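Local atomic coordinates of peptide ABC transporter permease (Staphylococcus hominis, PDB entry 6EXS), a protein that probably transports peptides across the cell membrane as a POT-family member of the major facilitator superfamily, and binds a thioalcohol-conjugated dipeptide related to malodour precursors. Residues I40-F45 against R176-G181; I100-L105 against F119-G124; S363-F368 against V480-I485; A375-I380 against V470-T475. All blocks are in the same frame, centred on the assembly; numbering follows the deposited sequence.

In the fold
In this major facilitator chain, contacts 1 and 2 lie on one side of the chain's centre and contact 3 on the other, with contact 4 on the same side as contact 3. Contacts 1 and 2 have centres 16 Å apart and are joined by a probable hydrogen bond, His-179 ND1 to Leu-105 O at 2.8 Å; in sequence, contact 2 falls between the two segments of contact 1. Contacts 3 and 4 share helix 364-389, with centres 17 Å apart, whereas 44 Å separates the centres of contacts 1 and 3. None supplies a residue of the ligand pocket. The side chain of Phe-41 in contact 1 is about 10 Å from the bound conjugate, Gly-376 in contact 4 about 11 Å.

Contact 1. Residues I40-F45 against R176-G181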
loop_
_atom_site.group_PDB
_atom_site.type_symbol
_atom_site.label_atom_id
_atom_site.label_comp_id
_atom_site.label_asym_id
_atom_site.label_seq_id
_atom_site.Cartn_x
_atom_site.Cartn_y
_atom_site.Cartn_z
ATOM N N ILE A 40 12.492 0.375 8.929
ATOM C CA ILE A 40 12.882 1.771 9.173
ATOM C C ILE A 40 13.946 1.872 10.279
ATOM O O ILE A 40 14.959 2.531 10.065
ATOM C CB ILE A 40 11.663 2.733 9.392
ATOM C CG1 ILE A 40 12.110 4.226 9.538
ATOM C CG2 ILE A 40 10.725 2.297 10.549
ATOM C CD1 ILE A 40 12.714 4.896 8.305
ATOM N N PHE A 41 13.758 1.170 11.411
ATOM C CA PHE A 41 14.703 1.175 12.530
ATOM C C PHE A 41 15.985 0.439 12.194
ATOM O O PHE A 41 17.062 0.959 12.476
ATOM C CB PHE A 41 14.051 0.649 13.808
ATOM C CG PHE A 41 12.759 1.372 14.083
ATOM C CD1 PHE A 41 12.756 2.724 14.403
ATOM C CD2 PHE A 41 11.537 0.722 13.935
ATOM C CE1 PHE A 41 11.558 3.406 14.592
ATOM C CE2 PHE A 41 10.343 1.399 14.148
ATOM C CZ PHE A 41 10.357 2.741 14.452
ATOM N N TYR A 42 15.875 -0.725 11.525
ATOM C CA TYR A 42 17.022 -1.511 11.077
ATOM C C TYR A 42 17.952 -0.670 10.178
ATOM O O TYR A 42 19.162 -0.766 10.316
ATOM C CB TYR A 42 16.537 -2.755 10.324
ATOM C CG TYR A 42 17.642 -3.587 9.714
ATOM C CD1 TYR A 42 18.658 -4.122 10.506
ATOM C CD2 TYR A 42 17.647 -3.888 8.355
ATOM C CE1 TYR A 42 19.653 -4.929 9.959
ATOM C CE2 TYR A 42 18.636 -4.700 7.796
ATOM C CZ TYR A 42 19.640 -5.216 8.603
ATOM O OH TYR A 42 20.622 -6.015 8.067
ATOM N N MET A 43 17.386 0.173 9.289
ATOM C CA MET A 43 18.160 1.041 8.399
ATOM C C MET A 43 18.912 2.191 9.104
ATOM O O MET A 43 20.124 2.315 8.900
ATOM C CB MET A 43 17.279 1.588 7.271
ATOM C CG MET A 43 16.886 0.534 6.267
ATOM S SD MET A 43 16.114 1.233 4.806
ATOM C CE MET A 43 14.487 1.578 5.416
ATOM N N TYR A 44 18.211 3.050 9.894
ATOM C CA TYR A 44 18.881 4.209 10.488
ATOM C C TYR A 44 19.522 3.945 11.859
ATOM O O TYR A 44 20.349 4.765 12.286
ATOM C CB TYR A 44 17.989 5.467 10.513
ATOM C CG TYR A 44 17.059 5.613 11.698
ATOM C CD1 TYR A 44 15.808 5.010 11.701
ATOM C CD2 TYR A 44 17.385 6.444 12.768
ATOM C CE1 TYR A 44 14.935 5.163 12.773
ATOM C CE2 TYR A 44 16.506 6.626 13.835
ATOM C CZ TYR A 44 15.284 5.974 13.836
ATOM O OH TYR A 44 14.403 6.120 14.879
ATOM N N PHE A 45 19.211 2.806 12.525
ATOM C CA PHE A 45 19.879 2.500 13.798
ATOM C C PHE A 45 21.374 2.269 13.512
ATOM O O PHE A 45 21.718 1.747 12.444
ATOM C CB PHE A 45 19.263 1.289 14.532
ATOM C CG PHE A 45 17.998 1.501 15.354
ATOM C CD1 PHE A 45 17.250 2.673 15.232
ATOM C CD2 PHE A 45 17.537 0.512 16.223
ATOM C CE1 PHE A 45 16.076 2.855 15.980
ATOM C CE2 PHE A 45 16.371 0.701 16.978
ATOM C CZ PHE A 45 15.654 1.873 16.855
ATOM N N ARG A 176 17.420 -6.019 19.589
ATOM C CA ARG A 176 18.240 -5.676 18.407
ATOM C C ARG A 176 18.601 -6.921 17.540
ATOM O O ARG A 176 19.648 -6.966 16.893
ATOM C CB ARG A 176 19.502 -4.842 18.795
ATOM C CG ARG A 176 19.237 -3.592 19.646
ATOM C CD ARG A 176 18.591 -2.467 18.855
ATOM N NE ARG A 176 18.516 -1.225 19.627
ATOM C CZ ARG A 176 17.392 -0.673 20.077
ATOM N NH1 ARG A 176 17.431 0.464 20.753
ATOM N NH2 ARG A 176 16.218 -1.240 19.832
ATOM N N ASN A 177 17.702 -7.915 17.517
ATOM C CA ASN A 177 17.859 -9.127 16.721
ATOM C C ASN A 177 17.020 -8.950 15.464
ATOM O O ASN A 177 15.919 -9.484 15.360
ATOM C CB ASN A 177 17.444 -10.368 17.536
ATOM C CG ASN A 177 17.711 -11.711 16.889
ATOM O OD1 ASN A 177 17.203 -12.736 17.342
ATOM N ND2 ASN A 177 18.496 -11.762 15.822
ATOM N N PHE A 178 17.519 -8.142 14.529
ATOM C CA PHE A 178 16.815 -7.852 13.280
ATOM C C PHE A 178 16.761 -9.075 12.387
ATOM O O PHE A 178 15.662 -9.460 11.972
ATOM C CB PHE A 178 17.399 -6.616 12.577
ATOM C CG PHE A 178 17.223 -5.333 13.367
ATOM C CD1 PHE A 178 15.975 -4.714 13.462
ATOM C CD2 PHE A 178 18.299 -4.753 14.036
ATOM C CE1 PHE A 178 15.813 -3.534 14.199
ATOM C CE2 PHE A 178 18.134 -3.573 14.779
ATOM C CZ PHE A 178 16.894 -2.976 14.856
ATOM N N HIS A 179 17.919 -9.756 12.182
ATOM C CA HIS A 179 17.994 -10.986 11.381
ATOM C C HIS A 179 17.027 -12.088 11.870
ATOM O O HIS A 179 16.446 -12.793 11.041
ATOM C CB HIS A 179 19.424 -11.514 11.281
ATOM C CG HIS A 179 20.350 -10.598 10.550
ATOM N ND1 HIS A 179 19.941 -9.896 9.430
ATOM C CD2 HIS A 179 21.649 -10.315 10.793
ATOM C CE1 HIS A 179 20.994 -9.201 9.041
ATOM N NE2 HIS A 179 22.047 -9.429 9.824
ATOM N N GLY A 180 16.845 -12.182 13.193
ATOM C CA GLY A 180 15.929 -13.117 13.832
ATOM C C GLY A 180 14.478 -12.756 13.582
ATOM O O GLY A 180 13.642 -13.645 13.398
ATOM N N GLY A 181 14.187 -11.450 13.577
ATOM C CA GLY A 181 12.851 -10.925 13.319
ATOM C C GLY A 181 12.435 -11.097 11.867
ATOM O O GLY A 181 11.299 -11.489 11.586
#
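Tyr-42 and Phe-178 mark the closest approach of the two backbones, with CA atoms 6.7 Å apart, where the end of helix 16-44 meets the start of helix 178-204 in this major facilitator fold. Arg-176, with positive phi, closes the preceding helix in a Schellman motif, and Asn-177 takes the N-cap position of the next. One face of the Phe-178 ring is turned to Tyr-42: CA of Tyr-42 stands over it, 4.0 Å from the ring centroid of Phe-178, in a CH-pi contact. Chi1 (175°) sets CG of Tyr-42 anti to its backbone N; CD1 of Tyr-42 is 3.4 Å from Phe-178 CG. The rings form an oblique pair, planes at 46°, neither stacked nor edge-to-face. Phe-45 CD2 meets the edge of the Phe-178 ring, 3.8 Å from CZ. Phe-45 CE2 stands over the centre of one face of the Arg-176 guanidinium, 3.5 Å from Arg-176 CZ. NH2 of Arg-176 lies at the edge of the Phe-45 ring, near its plane, and the two planes are 63° apart. Hydrogen bonds to Val-173 O and Gln-49 OE1 hold that guanidinium. His-179, whose ND1 is bonded to Leu-105 O, presents its CE1 to Tyr-42 OH at 3.4 Å.

Contact 2. Residues I100-L105 against F119-G124. With OLC ((2R)-2,3-dihydroxypropyl (9Z)-octadec-9-enoate), chain E.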
loop_
_atom_site.group_PDB
_atom_site.type_symbol
_atom_site.label_atom_id
_atom_site.label_comp_id
_atom_site.label_asym_id
_atom_site.label_seq_id
_atom_site.Cartn_x
_atom_site.Cartn_y
_atom_site.Cartn_z
ATOM N N ILE A 100 11.955 -15.266 -0.912
ATOM C CA ILE A 100 13.375 -15.079 -1.212
ATOM C C ILE A 100 13.838 -13.730 -0.658
ATOM O O ILE A 100 14.873 -13.674 0.003
ATOM C CB ILE A 100 13.706 -15.313 -2.717
ATOM C CG1 ILE A 100 13.332 -16.759 -3.141
ATOM C CG2 ILE A 100 15.190 -15.008 -3.029
ATOM C CD1 ILE A 100 13.376 -17.069 -4.693
ATOM N N GLY A 101 13.018 -12.693 -0.862
ATOM C CA GLY A 101 13.244 -11.348 -0.343
ATOM C C GLY A 101 13.320 -11.309 1.171
ATOM O O GLY A 101 14.107 -10.556 1.735
ATOM N N HIS A 102 12.522 -12.126 1.848
ATOM C CA HIS A 102 12.548 -12.199 3.303
ATOM C C HIS A 102 13.809 -12.934 3.784
ATOM O O HIS A 102 14.369 -12.555 4.817
ATOM C CB HIS A 102 11.261 -12.837 3.857
ATOM C CG HIS A 102 10.048 -11.950 3.792
ATOM N ND1 HIS A 102 9.863 -10.911 4.687
ATOM C CD2 HIS A 102 8.965 -12.020 2.982
ATOM C CE1 HIS A 102 8.698 -10.367 4.374
ATOM N NE2 HIS A 102 8.123 -10.997 3.354
ATOM N N ILE A 103 14.274 -13.952 3.017
ATOM C CA ILE A 103 15.493 -14.698 3.343
ATOM C C ILE A 103 16.717 -13.764 3.204
ATOM O O ILE A 103 17.578 -13.779 4.084
ATOM C CB ILE A 103 15.605 -16.051 2.566
ATOM C CG1 ILE A 103 14.494 -17.034 3.029
ATOM C CG2 ILE A 103 16.985 -16.707 2.744
ATOM C CD1 ILE A 103 14.133 -18.152 2.034
ATOM N N CYS A 104 16.742 -12.893 2.158
ATOM C CA CYS A 104 17.812 -11.903 1.924
ATOM C C CYS A 104 18.119 -11.109 3.205
ATOM O O CYS A 104 19.292 -10.952 3.560
ATOM C CB CYS A 104 17.458 -10.962 0.772
ATOM S SG CYS A 104 17.455 -11.736 -0.863
ATOM N N LEU A 105 17.050 -10.622 3.894
ATOM C CA LEU A 105 17.130 -9.845 5.135
ATOM C C LEU A 105 17.605 -10.640 6.344
ATOM O O LEU A 105 18.155 -10.044 7.265
ATOM C CB LEU A 105 15.792 -9.160 5.444
ATOM C CG LEU A 105 15.484 -7.881 4.682
ATOM C CD1 LEU A 105 14.165 -7.347 5.085
ATOM C CD2 LEU A 105 16.563 -6.802 4.892
ATOM N N PHE A 119 14.182 -5.786 -4.108
ATOM C CA PHE A 119 14.046 -6.252 -5.485
ATOM C C PHE A 119 13.065 -7.445 -5.598
ATOM O O PHE A 119 12.135 -7.383 -6.404
ATOM C CB PHE A 119 15.440 -6.599 -6.070
ATOM C CG PHE A 119 15.446 -7.332 -7.393
ATOM C CD1 PHE A 119 15.247 -6.649 -8.586
ATOM C CD2 PHE A 119 15.650 -8.706 -7.445
ATOM C CE1 PHE A 119 15.250 -7.330 -9.809
ATOM C CE2 PHE A 119 15.644 -9.388 -8.666
ATOM C CZ PHE A 119 15.442 -8.696 -9.838
ATOM N N PHE A 120 13.274 -8.506 -4.788
ATOM C CA PHE A 120 12.434 -9.708 -4.791
ATOM C C PHE A 120 11.019 -9.438 -4.259
ATOM O O PHE A 120 10.052 -9.981 -4.800
ATOM C CB PHE A 120 13.118 -10.859 -4.028
ATOM C CG PHE A 120 14.261 -11.528 -4.762
ATOM C CD1 PHE A 120 14.024 -12.330 -5.872
ATOM C CD2 PHE A 120 15.567 -11.393 -4.315
ATOM C CE1 PHE A 120 15.077 -12.952 -6.546
ATOM C CE2 PHE A 120 16.623 -12.009 -4.994
ATOM C CZ PHE A 120 16.370 -12.787 -6.103
ATOM N N ILE A 121 10.887 -8.578 -3.221
ATOM C CA ILE A 121 9.569 -8.252 -2.676
ATOM C C ILE A 121 8.811 -7.310 -3.636
ATOM O O ILE A 121 7.618 -7.541 -3.840
ATOM C CB ILE A 121 9.597 -7.781 -1.196
ATOM C CG1 ILE A 121 10.012 -8.972 -0.278
ATOM C CG2 ILE A 121 8.231 -7.187 -0.747
ATOM C CD1 ILE A 121 10.608 -8.604 1.114
ATOM N N ILE A 122 9.490 -6.329 -4.291
ATOM C CA ILE A 122 8.837 -5.451 -5.284
ATOM C C ILE A 122 8.237 -6.304 -6.426
ATOM O O ILE A 122 7.055 -6.158 -6.731
ATOM C CB ILE A 122 9.744 -4.296 -5.812
ATOM C CG1 ILE A 122 9.943 -3.216 -4.736
ATOM C CG2 ILE A 122 9.155 -3.662 -7.106
ATOM C CD1 ILE A 122 11.235 -2.448 -4.858
ATOM N N ILE A 123 9.046 -7.224 -6.994
ATOM C CA ILE A 123 8.668 -8.100 -8.098
ATOM C C ILE A 123 7.611 -9.123 -7.676
ATOM O O ILE A 123 6.618 -9.290 -8.391
ATOM C CB ILE A 123 9.913 -8.751 -8.778
ATOM C CG1 ILE A 123 10.785 -7.648 -9.431
ATOM C CG2 ILE A 123 9.473 -9.822 -9.822
ATOM C CD1 ILE A 123 11.907 -8.117 -10.243
ATOM N N GLY A 124 7.837 -9.786 -6.541
ATOM C CA GLY A 124 6.908 -10.762 -5.992
ATOM C C GLY A 124 5.539 -10.174 -5.719
ATOM O O GLY A 124 4.540 -10.756 -6.138
HETATM C C10 OLC E . 19.704 -10.490 -7.130
HETATM C C9 OLC E . 19.292 -9.296 -7.531
HETATM C C11 OLC E . 20.088 -10.894 -5.733
HETATM C C8 OLC E . 19.121 -8.070 -6.684
HETATM C C24 OLC E . 27.185 -1.641 -1.939
HETATM C C12 OLC E . 20.423 -12.376 -5.576
HETATM C C7 OLC E . 19.916 -6.864 -7.175
HETATM C C13 OLC E . 20.637 -12.800 -4.130
HETATM C C6 OLC E . 20.099 -5.772 -6.129
HETATM C C5 OLC E . 21.281 -5.982 -5.186
HETATM C C4 OLC E . 22.607 -5.433 -5.700
HETATM C C3 OLC E . 22.866 -3.969 -5.364
HETATM C C2 OLC E . 23.586 -3.774 -4.032
HETATM C C21 OLC E . 24.732 -0.980 -1.883
HETATM C C1 OLC E . 23.800 -2.342 -3.633
HETATM C C22 OLC E . 26.168 -0.521 -2.044
HETATM O O19 OLC E . 23.358 -1.384 -4.214
HETATM O O25 OLC E . 27.317 -2.113 -0.601
HETATM O O23 OLC E . 26.316 0.176 -3.285
HETATM O O20 OLC E . 24.554 -2.267 -2.527
#
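Gly-101 and Phe-120 meet in an antiparallel hairpin of membrane helices, 74-106 and 110-137, connected by a very short loop. The local axes approach to 8.3 Å at 163°, and the CA atoms of Gly-101 and Phe-120 come within 4.8 Å. Without a side chain, Gly-101 offers bare backbone: Phe-120 CB rests 3.7 Å from Gly-101 N, and Ile-121 reaches across with CD1 3.8 Å from Gly-101 C. Extended at chi2 (158°), that isoleucine carries CD1 onward over the imidazole of His-102, 4.1 Å from its centroid and nearly on the ring normal. Both faces of the Phe-120 ring are covered. CG2 of Ile-100 stands over the centre of one face, 3.7 Å from the centroid of Phe-120, while CD2 of the adjacent Phe-119 lies over the opposite face. Cys-104 SG approaches obliquely, 3.9 Å from Phe-120 CD2, as a sulfur-aromatic contact. A monoolein chain completes the setting, its C11 lying 3.7 Å from Phe-120 CE2 and C12 in plane at the ring edge. Just beyond the segment, Ser-117 OG bonds to Gly-101 O. No hydrogen bond links the two segments themselves, which implies cohesion by dispersion and CH-pi contact, consistent with a surface that faces lipid, where the monoolein chain lies against Phe-119 and Phe-120.

Contact 3. Residues S363-F368 against V480-I485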
loop_
_atom_site.group_PDB
_atom_site.type_symbol
_atom_site.label_atom_id
_atom_site.label_comp_id
_atom_site.label_asym_id
_atom_site.label_seq_id
_atom_site.Cartn_x
_atom_site.Cartn_y
_atom_site.Cartn_z
ATOM N N SER A 363 -21.803 12.183 -0.843
ATOM C CA SER A 363 -21.278 11.747 -2.133
ATOM C C SER A 363 -19.793 11.358 -2.061
ATOM O O SER A 363 -19.135 11.573 -1.039
ATOM C CB SER A 363 -21.504 12.828 -3.184
ATOM O OG SER A 363 -20.699 13.973 -2.957
ATOM N N LEU A 364 -19.279 10.779 -3.162
ATOM C CA LEU A 364 -17.893 10.346 -3.342
ATOM C C LEU A 364 -16.930 11.509 -3.050
ATOM O O LEU A 364 -15.977 11.351 -2.281
ATOM C CB LEU A 364 -17.719 9.863 -4.796
ATOM C CG LEU A 364 -17.133 8.474 -5.022
ATOM C CD1 LEU A 364 -17.597 7.910 -6.349
ATOM C CD2 LEU A 364 -15.622 8.517 -5.003
ATOM N N ALA A 365 -17.233 12.690 -3.632
ATOM C CA ALA A 365 -16.472 13.932 -3.502
ATOM C C ALA A 365 -16.456 14.457 -2.070
ATOM O O ALA A 365 -15.400 14.875 -1.615
ATOM C CB ALA A 365 -17.019 14.986 -4.456
ATOM N N ILE A 366 -17.606 14.424 -1.360
ATOM C CA ILE A 366 -17.716 14.872 0.035
ATOM C C ILE A 366 -16.929 13.923 0.971
ATOM O O ILE A 366 -16.163 14.409 1.805
ATOM C CB ILE A 366 -19.193 15.108 0.480
ATOM C CG1 ILE A 366 -19.876 16.179 -0.398
ATOM C CG2 ILE A 366 -19.290 15.507 1.963
ATOM C CD1 ILE A 366 -21.449 16.149 -0.409
ATOM N N LYS A 367 -17.090 12.584 0.794
ATOM C CA LYS A 367 -16.409 11.538 1.580
ATOM C C LYS A 367 -14.887 11.656 1.488
ATOM O O LYS A 367 -14.214 11.582 2.518
ATOM C CB LYS A 367 -16.858 10.134 1.151
ATOM C CG LYS A 367 -18.237 9.731 1.650
ATOM C CD LYS A 367 -18.521 8.280 1.318
ATOM C CE LYS A 367 -19.919 7.851 1.664
ATOM N NZ LYS A 367 -20.109 6.406 1.402
ATOM N N PHE A 368 -14.359 11.870 0.256
ATOM C CA PHE A 368 -12.932 12.070 -0.033
ATOM C C PHE A 368 -12.415 13.353 0.609
ATOM O O PHE A 368 -11.322 13.358 1.174
ATOM C CB PHE A 368 -12.692 12.113 -1.545
ATOM C CG PHE A 368 -12.252 10.799 -2.138
ATOM C CD1 PHE A 368 -13.110 9.701 -2.154
ATOM C CD2 PHE A 368 -10.999 10.667 -2.721
ATOM C CE1 PHE A 368 -12.703 8.484 -2.707
ATOM C CE2 PHE A 368 -10.596 9.456 -3.281
ATOM C CZ PHE A 368 -11.451 8.373 -3.273
ATOM N N VAL A 480 -15.808 23.051 -2.869
ATOM C CA VAL A 480 -16.842 23.975 -3.367
ATOM C C VAL A 480 -17.389 23.551 -4.768
ATOM O O VAL A 480 -18.472 24.004 -5.157
ATOM C CB VAL A 480 -16.420 25.473 -3.319
ATOM C CG1 VAL A 480 -16.004 25.890 -1.907
ATOM C CG2 VAL A 480 -15.326 25.796 -4.332
ATOM N N PHE A 481 -16.655 22.667 -5.492
ATOM C CA PHE A 481 -17.032 22.153 -6.817
ATOM C C PHE A 481 -17.645 20.744 -6.759
ATOM O O PHE A 481 -17.968 20.177 -7.807
ATOM C CB PHE A 481 -15.834 22.195 -7.783
ATOM C CG PHE A 481 -15.296 23.584 -8.028
ATOM C CD1 PHE A 481 -15.926 24.446 -8.918
ATOM C CD2 PHE A 481 -14.157 24.031 -7.373
ATOM C CE1 PHE A 481 -15.429 25.734 -9.139
ATOM C CE2 PHE A 481 -13.660 25.319 -7.590
ATOM C CZ PHE A 481 -14.298 26.160 -8.475
ATOM N N SER A 482 -17.838 20.207 -5.524
ATOM C CA SER A 482 -18.414 18.887 -5.217
ATOM C C SER A 482 -19.765 18.575 -5.914
ATOM O O SER A 482 -19.892 17.435 -6.376
ATOM C CB SER A 482 -18.536 18.676 -3.710
ATOM O OG SER A 482 -19.167 17.443 -3.407
ATOM N N PRO A 483 -20.775 19.499 -6.018
ATOM C CA PRO A 483 -22.023 19.130 -6.718
ATOM C C PRO A 483 -21.827 18.827 -8.211
ATOM O O PRO A 483 -22.505 17.939 -8.739
ATOM C CB PRO A 483 -22.939 20.345 -6.495
ATOM C CG PRO A 483 -22.323 21.109 -5.375
ATOM C CD PRO A 483 -20.856 20.892 -5.527
ATOM N N LYS A 484 -20.888 19.535 -8.881
ATOM C CA LYS A 484 -20.591 19.345 -10.306
ATOM C C LYS A 484 -19.809 18.063 -10.587
ATOM O O LYS A 484 -19.969 17.480 -11.662
ATOM C CB LYS A 484 -19.870 20.568 -10.895
ATOM C CG LYS A 484 -20.816 21.673 -11.374
ATOM C CD LYS A 484 -20.883 22.861 -10.414
ATOM C CE LYS A 484 -19.773 23.864 -10.635
ATOM N NZ LYS A 484 -19.753 24.906 -9.577
ATOM N N ILE A 485 -18.969 17.629 -9.623
ATOM C CA ILE A 485 -18.130 16.424 -9.702
ATOM C C ILE A 485 -18.985 15.142 -9.808
ATOM O O ILE A 485 -18.657 14.259 -10.602
ATOM C CB ILE A 485 -17.090 16.386 -8.529
ATOM C CG1 ILE A 485 -16.040 17.523 -8.681
ATOM C CG2 ILE A 485 -16.398 15.008 -8.393
ATOM C CD1 ILE A 485 -15.312 17.967 -7.373
#
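Ser-482 OG is the polar atom on which this contact converges, although the groups around it are mostly carbon. Ile-366 CG1 approaches to 3.3 Å, and the methyl CB of Ala-365 lies 3.4 Å from the same Ser-482 oxygen. The hydroxyl of Ser-363 is more remote, its OG 3.8 Å from Ser-482 OG, and the two are not joined by a hydrogen bond. The torsion at Ser-482 explains the meeting: OG is anti to its own backbone N (chi1 176°), which projects it between Ala-365 and Ile-366. One turn further on, Ile-485 sets CG2 against the same alanine methyl, 4.0 Å from Ala-365 CB. The small side chains let the backbones come close, with 5.6 Å between the CA atoms of Ala-365 and Ser-482. Ser-363 occupies the N-cap position of helix 364-389, and its carbonyl O accepts the first-turn bond from Lys-367 N at 2.9 Å. Farther out, Ile-485 also touches Pro-290 of helix 279-302. The short C-terminal helix 482-485 thus packs through Ser-482 and Ile-485 on the first turn of helix 364-389, immediately after the long helix 460-479 ends in this major facilitator fold.

Contact 4. Residues A375-I380 against V470-T475; sequences AGLSYI and VAIVIT
Ile-472 CD1 is the focus of the first shell, lying 3.7 Å from Gly-376 C and 3.8 Å from Ile-380 CG1. Leu-377 flanks the same methyl, its CG 4.2 Å from Ile-472 CD1. Beside this group, Ala-471 CB packs 4.0 Å from Gly-376 CA, against a residue with no side chain. Chi2 of Ile-472 is extended (160°), which carries CD1 outward from its own helix onto that surface. With only hydrogen on the Gly-376 CA, the short segment axes come to 8.7 Å, their directions 148° apart. Each segment is also tied internally by a hydroxyl. Ser-378 OG donates to Ala-375 O at 2.6 Å, and Thr-475 OG1 to Ala-471 O at 2.7 Å; the latter carbonyl accepts Thr-475 N from the opposite face of its plane. Around the pair, helix 279-302 places Ile-301 on Ala-471 and Phe-298 on Ala-375, a monoolein touches Leu-377, and helix 396-418 meets Ser-378 through Ile-405 and the pocket residue Cys-406.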
loop_
_atom_site.group_PDB
_atom_site.type_symbol
_atom_site.label_atom_id
_atom_site.label_comp_id
_atom_site.label_asym_id
_atom_site.label_seq_id
_atom_site.Cartn_x
_atom_site.Cartn_y
_atom_site.Cartn_z
ATOM N N ALA A 375 -6.926 13.988 7.341
ATOM C CA ALA A 375 -5.498 13.694 7.186
ATOM C C ALA A 375 -4.674 14.986 7.439
ATOM O O ALA A 375 -3.701 14.944 8.192
ATOM C CB ALA A 375 -5.216 13.145 5.806
ATOM N N GLY A 376 -5.129 16.120 6.888
ATOM C CA GLY A 376 -4.498 17.426 7.080
ATOM C C GLY A 376 -4.570 17.930 8.511
ATOM O O GLY A 376 -3.603 18.507 9.015
ATOM N N LEU A 377 -5.727 17.702 9.176
ATOM C CA LEU A 377 -5.974 18.074 10.581
ATOM C C LEU A 377 -5.108 17.268 11.559
ATOM O O LEU A 377 -4.799 17.765 12.641
ATOM C CB LEU A 377 -7.460 17.954 10.948
ATOM C CG LEU A 377 -8.358 19.069 10.419
ATOM C CD1 LEU A 377 -9.778 18.576 10.226
ATOM C CD2 LEU A 377 -8.297 20.326 11.304
ATOM N N SER A 378 -4.703 16.039 11.167
ATOM C CA SER A 378 -3.843 15.167 11.964
ATOM C C SER A 378 -2.392 15.685 11.964
ATOM O O SER A 378 -1.682 15.505 12.954
ATOM C CB SER A 378 -3.937 13.720 11.484
ATOM O OG SER A 378 -3.169 13.459 10.320
ATOM N N TYR A 379 -1.978 16.353 10.859
ATOM C CA TYR A 379 -0.658 16.990 10.715
ATOM C C TYR A 379 -0.620 18.394 11.362
ATOM O O TYR A 379 0.402 18.757 11.934
ATOM C CB TYR A 379 -0.176 16.990 9.252
ATOM C CG TYR A 379 0.843 15.906 8.956
ATOM C CD1 TYR A 379 0.820 14.688 9.635
ATOM C CD2 TYR A 379 1.809 16.083 7.965
ATOM C CE1 TYR A 379 1.755 13.689 9.364
ATOM C CE2 TYR A 379 2.740 15.083 7.674
ATOM C CZ TYR A 379 2.711 13.891 8.382
ATOM O OH TYR A 379 3.627 12.908 8.123
ATOM N N ILE A 380 -1.747 19.141 11.341
ATOM C CA ILE A 380 -1.871 20.436 12.038
ATOM C C ILE A 380 -1.830 20.161 13.559
ATOM O O ILE A 380 -1.185 20.909 14.292
ATOM C CB ILE A 380 -3.155 21.218 11.605
ATOM C CG1 ILE A 380 -3.093 21.693 10.117
ATOM C CG2 ILE A 380 -3.506 22.373 12.550
ATOM C CD1 ILE A 380 -1.946 22.649 9.699
ATOM N N VAL A 470 -1.464 22.746 3.278
ATOM C CA VAL A 470 -1.528 22.508 1.829
ATOM C C VAL A 470 -2.674 21.506 1.536
ATOM O O VAL A 470 -3.516 21.780 0.685
ATOM C CB VAL A 470 -0.142 22.095 1.236
ATOM C CG1 VAL A 470 -0.273 21.390 -0.113
ATOM C CG2 VAL A 470 0.790 23.300 1.117
ATOM N N ALA A 471 -2.751 20.405 2.308
ATOM C CA ALA A 471 -3.807 19.393 2.201
ATOM C C ALA A 471 -5.199 20.014 2.382
ATOM O O ALA A 471 -6.064 19.788 1.541
ATOM C CB ALA A 471 -3.588 18.304 3.241
ATOM N N ILE A 472 -5.387 20.833 3.449
ATOM C CA ILE A 472 -6.644 21.512 3.805
ATOM C C ILE A 472 -7.062 22.578 2.754
ATOM O O ILE A 472 -8.232 22.593 2.375
ATOM C CB ILE A 472 -6.601 22.070 5.269
ATOM C CG1 ILE A 472 -6.514 20.901 6.296
ATOM C CG2 ILE A 472 -7.807 22.988 5.583
ATOM C CD1 ILE A 472 -5.990 21.263 7.684
ATOM N N VAL A 473 -6.132 23.430 2.266
ATOM C CA VAL A 473 -6.473 24.470 1.283
ATOM C C VAL A 473 -6.938 23.856 -0.058
ATOM O O VAL A 473 -7.995 24.262 -0.547
ATOM C CB VAL A 473 -5.414 25.602 1.082
ATOM C CG1 VAL A 473 -5.252 26.442 2.348
ATOM C CG2 VAL A 473 -4.063 25.075 0.602
ATOM N N ILE A 474 -6.200 22.853 -0.613
ATOM C CA ILE A 474 -6.557 22.175 -1.878
ATOM C C ILE A 474 -7.918 21.472 -1.741
ATOM O O ILE A 474 -8.737 21.511 -2.670
ATOM C CB ILE A 474 -5.442 21.221 -2.398
ATOM C CG1 ILE A 474 -4.088 21.943 -2.523
ATOM C CG2 ILE A 474 -5.838 20.578 -3.746
ATOM C CD1 ILE A 474 -2.907 21.020 -2.610
ATOM N N THR A 475 -8.165 20.867 -0.567
ATOM C CA THR A 475 -9.431 20.204 -0.269
ATOM C C THR A 475 -10.568 21.216 -0.222
ATOM O O THR A 475 -11.606 20.952 -0.815
ATOM C CB THR A 475 -9.330 19.331 0.986
ATOM O OG1 THR A 475 -8.259 18.409 0.801
ATOM C CG2 THR A 475 -10.605 18.560 1.258
#